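Glucanase (PDB 5GXX) probably hydrolyses internal beta-1,4-glucosidic bonds of cellulose as a family 9 endoglucanase of the cellulosome. Local coordinates at residues I478-Y486 / Y585-I595. The protein carries 1 engineered substitution. Sequence-based numbering, arbitrary orientation.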
ATOM      1  N   ILE A 478      -4.843  18.249 -19.900  1.00 15.88           N
ATOM      2  CA  ILE A 478      -3.782  19.148 -20.348  1.00 15.16           C
ATOM      3  C   ILE A 478      -2.444  18.416 -20.273  1.00 14.65           C
ATOM      4  O   ILE A 478      -2.025  17.953 -19.202  1.00 15.34           O
ATOM      5  CB  ILE A 478      -3.714  20.461 -19.525  1.00 15.15           C
ATOM      6  CG1 ILE A 478      -5.015  21.266 -19.668  1.00 14.67           C
ATOM      7  CG2 ILE A 478      -2.526  21.298 -19.974  1.00 15.15           C
ATOM      8  CD1 ILE A 478      -5.162  22.472 -18.725  1.00 18.38           C
ATOM      9  N   LYS A 479      -1.748  18.351 -21.403  1.00 14.72           N
ATOM     10  CA  LYS A 479      -0.466  17.641 -21.422  1.00 15.95           C
ATOM     11  C   LYS A 479       0.697  18.463 -20.858  1.00 16.40           C
ATOM     12  O   LYS A 479       1.485  17.955 -20.056  1.00 15.10           O
ATOM     13  CB  LYS A 479      -0.154  17.126 -22.832  1.00 16.68           C
ATOM     14  CG  LYS A 479       1.092  16.240 -22.942  1.00 19.13           C
ATOM     15  CD  LYS A 479       1.468  16.000 -24.399  1.00 20.97           C
ATOM     16  CE  LYS A 479       2.629  15.023 -24.554  1.00 28.14           C
ATOM     17  NZ  LYS A 479       3.835  15.264 -23.711  1.00 29.44           N
ATOM     18  N   ASP A 480       0.785  19.731 -21.244  1.00 16.25           N
ATOM     19  CA  ASP A 480       1.975  20.517 -20.919  1.00 15.67           C
ATOM     20  C   ASP A 480       1.784  21.272 -19.609  1.00 17.34           C
ATOM     21  O   ASP A 480       1.791  22.499 -19.587  1.00 17.21           O
ATOM     22  CB  ASP A 480       2.290  21.463 -22.084  1.00 18.01           C
ATOM     23  CG  ASP A 480       2.691  20.715 -23.351  1.00 21.27           C
ATOM     24  OD1 ASP A 480       3.131  19.543 -23.256  1.00 22.50           O
ATOM     25  OD2 ASP A 480       2.575  21.310 -24.451  1.00 24.04           O
ATOM     26  N   LEU A 481       1.598  20.531 -18.516  1.00 15.09           N
ATOM     27  CA  LEU A 481       1.332  21.154 -17.219  1.00 15.93           C
ATOM     28  C   LEU A 481       2.641  21.457 -16.510  1.00 16.19           C
ATOM     29  O   LEU A 481       3.556  20.632 -16.521  1.00 17.23           O
ATOM     30  CB  LEU A 481       0.501  20.232 -16.323  1.00 16.16           C
ATOM     31  CG  LEU A 481      -1.006  20.235 -16.583  1.00 15.54           C
ATOM     32  CD1 LEU A 481      -1.618  19.213 -15.628  1.00 15.31           C
ATOM     33  CD2 LEU A 481      -1.625  21.616 -16.404  1.00 18.45           C
ATOM     34  N   SER A 482       2.702  22.613 -15.855  1.00 16.80           N
ATOM     35  CA  SER A 482       3.824  22.947 -14.974  1.00 15.78           C
ATOM     36  C   SER A 482       3.367  23.902 -13.883  1.00 18.24           C
ATOM     37  O   SER A 482       2.303  24.525 -13.965  1.00 17.28           O
ATOM     38  CB  SER A 482       5.026  23.536 -15.725  1.00 17.51           C
ATOM     39  OG  SER A 482       4.726  24.816 -16.266  1.00 16.30           O
ATOM     40  N   TYR A 483       4.175  24.003 -12.838  1.00 16.86           N
ATOM     41  CA  TYR A 483       3.958  25.050 -11.862  1.00 16.72           C
ATOM     42  C   TYR A 483       5.295  25.591 -11.377  1.00 17.41           C
ATOM     43  O   TYR A 483       6.329  24.917 -11.487  1.00 19.41           O
ATOM     44  CB  TYR A 483       3.075  24.573 -10.702  1.00 16.23           C
ATOM     45  CG  TYR A 483       3.638  23.436  -9.866  1.00 16.10           C
ATOM     46  CD1 TYR A 483       4.544  23.696  -8.841  1.00 17.05           C
ATOM     47  CD2 TYR A 483       3.249  22.118 -10.085  1.00 14.87           C
ATOM     48  CE1 TYR A 483       5.036  22.680  -8.050  1.00 16.31           C
ATOM     49  CE2 TYR A 483       3.730  21.083  -9.285  1.00 16.41           C
ATOM     50  CZ  TYR A 483       4.631  21.379  -8.280  1.00 15.09           C
ATOM     51  OH  TYR A 483       5.140  20.370  -7.490  1.00 14.85           O
ATOM     52  N   ASN A 484       5.268  26.801 -10.832  1.00 17.94           N
ATOM     53  CA  ASN A 484       6.491  27.460 -10.385  1.00 17.63           C
ATOM     54  C   ASN A 484       6.510  27.714  -8.879  1.00 18.35           C
ATOM     55  O   ASN A 484       5.470  28.021  -8.278  1.00 19.25           O
ATOM     56  CB  ASN A 484       6.660  28.790 -11.124  1.00 18.58           C
ATOM     57  CG  ASN A 484       6.853  28.628 -12.622  1.00 19.12           C
ATOM     58  OD1 ASN A 484       7.128  27.543 -13.132  1.00 18.44           O
ATOM     59  ND2 ASN A 484       6.740  29.744 -13.344  1.00 18.96           N
ATOM     60  N   TYR A 485       7.697  27.560  -8.281  1.00 18.50           N
ATOM     61  CA  TYR A 485       7.921  27.902  -6.880  1.00 18.71           C
ATOM     62  C   TYR A 485       8.936  29.049  -6.828  1.00 19.60           C
ATOM     63  O   TYR A 485      10.097  28.870  -7.194  1.00 19.90           O
ATOM     64  CB  TYR A 485       8.458  26.695  -6.080  1.00 18.58           C
ATOM     65  CG  TYR A 485       8.578  26.997  -4.599  1.00 17.42           C
ATOM     66  CD1 TYR A 485       9.751  27.545  -4.072  1.00 20.17           C
ATOM     67  CD2 TYR A 485       7.514  26.749  -3.728  1.00 15.34           C
ATOM     68  CE1 TYR A 485       9.845  27.856  -2.712  1.00 17.23           C
ATOM     69  CE2 TYR A 485       7.610  27.044  -2.375  1.00 19.66           C
ATOM     70  CZ  TYR A 485       8.773  27.598  -1.877  1.00 19.09           C
ATOM     71  OH  TYR A 485       8.801  27.874  -0.525  1.00 22.08           O
ATOM     72  N   TYR A 486       8.483  30.221  -6.384  1.00 20.36           N
ATOM     73  CA  TYR A 486       9.282  31.438  -6.388  1.00 21.84           C
ATOM     74  C   TYR A 486       9.880  31.769  -5.027  1.00 21.88           C
ATOM     75  O   TYR A 486       9.207  31.674  -3.996  1.00 22.40           O
ATOM     76  CB  TYR A 486       8.429  32.642  -6.812  1.00 21.76           C
ATOM     77  CG  TYR A 486       7.814  32.561  -8.184  1.00 22.57           C
ATOM     78  CD1 TYR A 486       8.520  32.980  -9.311  1.00 23.55           C
ATOM     79  CD2 TYR A 486       6.514  32.107  -8.347  1.00 20.13           C
ATOM     80  CE1 TYR A 486       7.954  32.928 -10.579  1.00 21.12           C
ATOM     81  CE2 TYR A 486       5.943  32.057  -9.610  1.00 20.88           C
ATOM     82  CZ  TYR A 486       6.668  32.464 -10.717  1.00 22.13           C
ATOM     83  OH  TYR A 486       6.083  32.405 -11.963  1.00 22.58           O
ATOM     84  N   TYR A 585      -0.138  31.072  -4.984  1.00 20.80           N
ATOM     85  CA  TYR A 585       1.236  31.546  -5.155  1.00 21.45           C
ATOM     86  C   TYR A 585       2.233  30.565  -5.787  1.00 20.64           C
ATOM     87  O   TYR A 585       3.423  30.877  -5.919  1.00 21.15           O
ATOM     88  CB  TYR A 585       1.764  32.097  -3.831  1.00 21.52           C
ATOM     89  CG  TYR A 585       0.852  33.112  -3.185  1.00 25.71           C
ATOM     90  CD1 TYR A 585       0.747  34.403  -3.698  1.00 27.63           C
ATOM     91  CD2 TYR A 585       0.115  32.790  -2.050  1.00 25.66           C
ATOM     92  CE1 TYR A 585      -0.077  35.351  -3.104  1.00 30.42           C
ATOM     93  CE2 TYR A 585      -0.706  33.731  -1.446  1.00 29.27           C
ATOM     94  CZ  TYR A 585      -0.799  35.002  -1.980  1.00 29.48           C
ATOM     95  OH  TYR A 585      -1.617  35.932  -1.376  1.00 32.72           O
ATOM     96  N   MET A 586       1.744  29.383  -6.155  1.00 20.88           N
ATOM     97  CA  MET A 586       2.484  28.442  -6.995  1.00 20.28           C
ATOM     98  C   MET A 586       1.687  28.271  -8.293  1.00 19.63           C
ATOM     99  O   MET A 586       0.959  27.294  -8.482  1.00 19.53           O
ATOM    100  CB  MET A 586       2.736  27.111  -6.276  1.00 20.18           C
ATOM    101  CG  MET A 586       3.581  27.251  -4.996  1.00 20.33           C
ATOM    102  SD  MET A 586       3.815  25.737  -4.025  1.00 19.58           S
ATOM    103  CE  MET A 586       4.524  24.657  -5.268  1.00 17.85           C
ATOM    104  N   PRO A 587       1.818  29.259  -9.192  1.00 18.90           N
ATOM    105  CA  PRO A 587       0.942  29.290 -10.365  1.00 19.90           C
ATOM    106  C   PRO A 587       1.141  28.101 -11.297  1.00 20.05           C
ATOM    107  O   PRO A 587       2.246  27.568 -11.424  1.00 20.71           O
ATOM    108  CB  PRO A 587       1.322  30.609 -11.047  1.00 19.49           C
ATOM    109  CG  PRO A 587       2.748  30.843 -10.631  1.00 19.54           C
ATOM    110  CD  PRO A 587       2.783  30.374  -9.204  1.00 18.90           C
ATOM    111  N   VAL A 588       0.043  27.697 -11.930  1.00 19.46           N
ATOM    112  CA  VAL A 588       0.017  26.581 -12.864  1.00 17.87           C
ATOM    113  C   VAL A 588      -0.056  27.130 -14.280  1.00 18.88           C
ATOM    114  O   VAL A 588      -0.757  28.124 -14.525  1.00 17.86           O
ATOM    115  CB  VAL A 588      -1.211  25.703 -12.585  1.00 16.91           C
ATOM    116  CG1 VAL A 588      -1.293  24.554 -13.590  1.00 15.01           C
ATOM    117  CG2 VAL A 588      -1.198  25.180 -11.135  1.00 15.47           C
ATOM    118  N   PHE A 589       0.659  26.459 -15.180  1.00 16.80           N
ATOM    119  CA  PHE A 589       0.775  26.804 -16.603  1.00 16.86           C
ATOM    120  C   PHE A 589       0.420  25.622 -17.514  1.00 17.70           C
ATOM    121  O   PHE A 589       0.725  24.461 -17.221  1.00 17.15           O
ATOM    122  CB  PHE A 589       2.200  27.298 -16.923  1.00 16.81           C
ATOM    123  CG  PHE A 589       2.632  28.489 -16.118  1.00 20.75           C
ATOM    124  CD1 PHE A 589       3.109  28.347 -14.818  1.00 23.05           C
ATOM    125  CD2 PHE A 589       2.587  29.758 -16.684  1.00 20.45           C
ATOM    126  CE1 PHE A 589       3.493  29.461 -14.081  1.00 24.75           C
ATOM    127  CE2 PHE A 589       2.984  30.872 -15.959  1.00 24.61           C
ATOM    128  CZ  PHE A 589       3.438  30.728 -14.661  1.00 24.12           C
ATOM    129  N   ASP A 590      -0.262  25.937 -18.614  1.00 17.15           N
ATOM    130  CA  ASP A 590      -0.455  25.026 -19.727  1.00 17.23           C
ATOM    131  C   ASP A 590       0.447  25.598 -20.806  1.00 17.96           C
ATOM    132  O   ASP A 590       0.168  26.689 -21.312  1.00 18.70           O
ATOM    133  CB  ASP A 590      -1.921  25.110 -20.165  1.00 16.20           C
ATOM    134  CG  ASP A 590      -2.234  24.256 -21.387  1.00 17.99           C
ATOM    135  OD1 ASP A 590      -1.316  23.708 -22.037  1.00 19.25           O
ATOM    136  OD2 ASP A 590      -3.440  24.118 -21.694  1.00 18.01           O
ATOM    137  N   GLY A 591       1.534  24.900 -21.118  1.00 17.02           N
ATOM    138  CA  GLY A 591       2.607  25.476 -21.929  1.00 18.07           C
ATOM    139  C   GLY A 591       3.076  26.766 -21.273  1.00 19.21           C
ATOM    140  O   GLY A 591       3.353  26.785 -20.069  1.00 19.79           O
ATOM    141  N   ALA A 592       3.168  27.844 -22.053  1.00 19.38           N
ATOM    142  CA  ALA A 592       3.523  29.161 -21.521  1.00 20.52           C
ATOM    143  C   ALA A 592       2.349  30.020 -21.016  1.00 22.07           C
ATOM    144  O   ALA A 592       2.547  31.175 -20.635  1.00 24.68           O
ATOM    145  CB  ALA A 592       4.322  29.921 -22.574  1.00 21.42           C
ATOM    146  N   THR A 593       1.130  29.479 -21.021  1.00 20.51           N
ATOM    147  CA  THR A 593      -0.051  30.209 -20.599  1.00 20.96           C
ATOM    148  C   THR A 593      -0.381  29.927 -19.136  1.00 19.94           C
ATOM    149  O   THR A 593      -0.631  28.777 -18.785  1.00 20.57           O
ATOM    150  CB  THR A 593      -1.266  29.787 -21.473  1.00 20.26           C
ATOM    151  OG1 THR A 593      -0.966  30.055 -22.847  1.00 22.20           O
ATOM    152  CG2 THR A 593      -2.511  30.562 -21.081  1.00 19.73           C
ATOM    153  N   LYS A 594      -0.419  30.957 -18.296  1.00 20.28           N
ATOM    154  CA  LYS A 594      -0.838  30.775 -16.908  1.00 19.79           C
ATOM    155  C   LYS A 594      -2.334  30.510 -16.844  1.00 19.70           C
ATOM    156  O   LYS A 594      -3.134  31.254 -17.421  1.00 20.94           O
ATOM    157  CB  LYS A 594      -0.438  31.972 -16.031  1.00 21.52           C
ATOM    158  CG  LYS A 594      -0.818  31.836 -14.556  1.00 21.05           C
ATOM    159  CD  LYS A 594      -0.303  33.015 -13.717  1.00 26.91           C
ATOM    160  CE  LYS A 594      -0.991  34.341 -14.074  1.00 25.62           C
ATOM    161  NZ  LYS A 594      -2.449  34.210 -13.835  1.00 28.37           N
ATOM    162  N   ILE A 595      -2.684  29.419 -16.174  1.00 18.57           N
ATOM    163  CA  ILE A 595      -4.081  29.013 -16.010  1.00 18.22           C
ATOM    164  C   ILE A 595      -4.625  29.118 -14.581  1.00 18.88           C
ATOM    165  O   ILE A 595      -5.835  29.060 -14.377  1.00 20.41           O
ATOM    166  CB  ILE A 595      -4.372  27.636 -16.654  1.00 18.58           C
ATOM    167  CG1 ILE A 595      -3.657  26.494 -15.927  1.00 18.19           C
ATOM    168  CG2 ILE A 595      -3.986  27.652 -18.129  1.00 17.56           C
ATOM    169  CD1 ILE A 595      -4.126  25.117 -16.401  1.00 18.07           C
TER
HETATM  170  O   HOH W   1       3.627  24.482 -18.620  1.00 18.04           O
HETATM  171  O   HOH W   2      -0.919  21.228 -23.127  1.00 19.84           O
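Ser482 and Phe589 form an antiparallel hydrogen-bonded pair at the heart of this contact: Phe589 N donates to Ser482 O at 2.8 Å, and Ser482 N to Phe589 O at 3.0 Å. Gly591 N to Asp480 O and the longer Asn484 N to Pro587 O (3.2 Å) extend the pairing both ways. Past the latter bond, Asn484 O is buried with no hydrogen-bond partner, the CA-H of Met586 its close neighbour.

Two waters bridge the segments near Asp480. One is within hydrogen-bonding distance of Asp480 O, Gly591 O and Ser482 OG, with more acceptors near it than it has protons; another accepts from Asp480 N and donates to Asp590 OD1, whose carboxylate is also touched by Ile478 CG2.

On the Ser482 face, the Asn484 side chain crosses that of Phe589 at about a right angle, amide and ring planes 31° apart, with ND2 approaching obliquely, 3.3 Å from Phe589 CE1. Its N-H points almost straight (179°) at Tyr486 OH, fixing the amide rotation, while OD1 accepts from Lys531 NZ. Lys531 also bonds Ser482 OG and makes a cation-pi contact with Phe589. Pro587 CG meets the edge of the Tyr486 ring, 3.6 Å from CE2.

Met586 SD lies at the edge of the Tyr485 ring, a Met-aromatic contact, and the bend at the last torsion (chi3 56°) brings CE to 3.5 Å from Tyr483 CE1.

The pairing belongs to the beta-sandwich module carrying the cellulose-binding family sequence. In its five-stranded antiparallel sheet, strand 481-488 lies between 588-590 and 527-534; 593-596, joined to 588-590 by a type II' hairpin turn, forms one border, and Tyr483, Val588 and Met586 pack against strands 447-456 and 460-469 of the facing sheet.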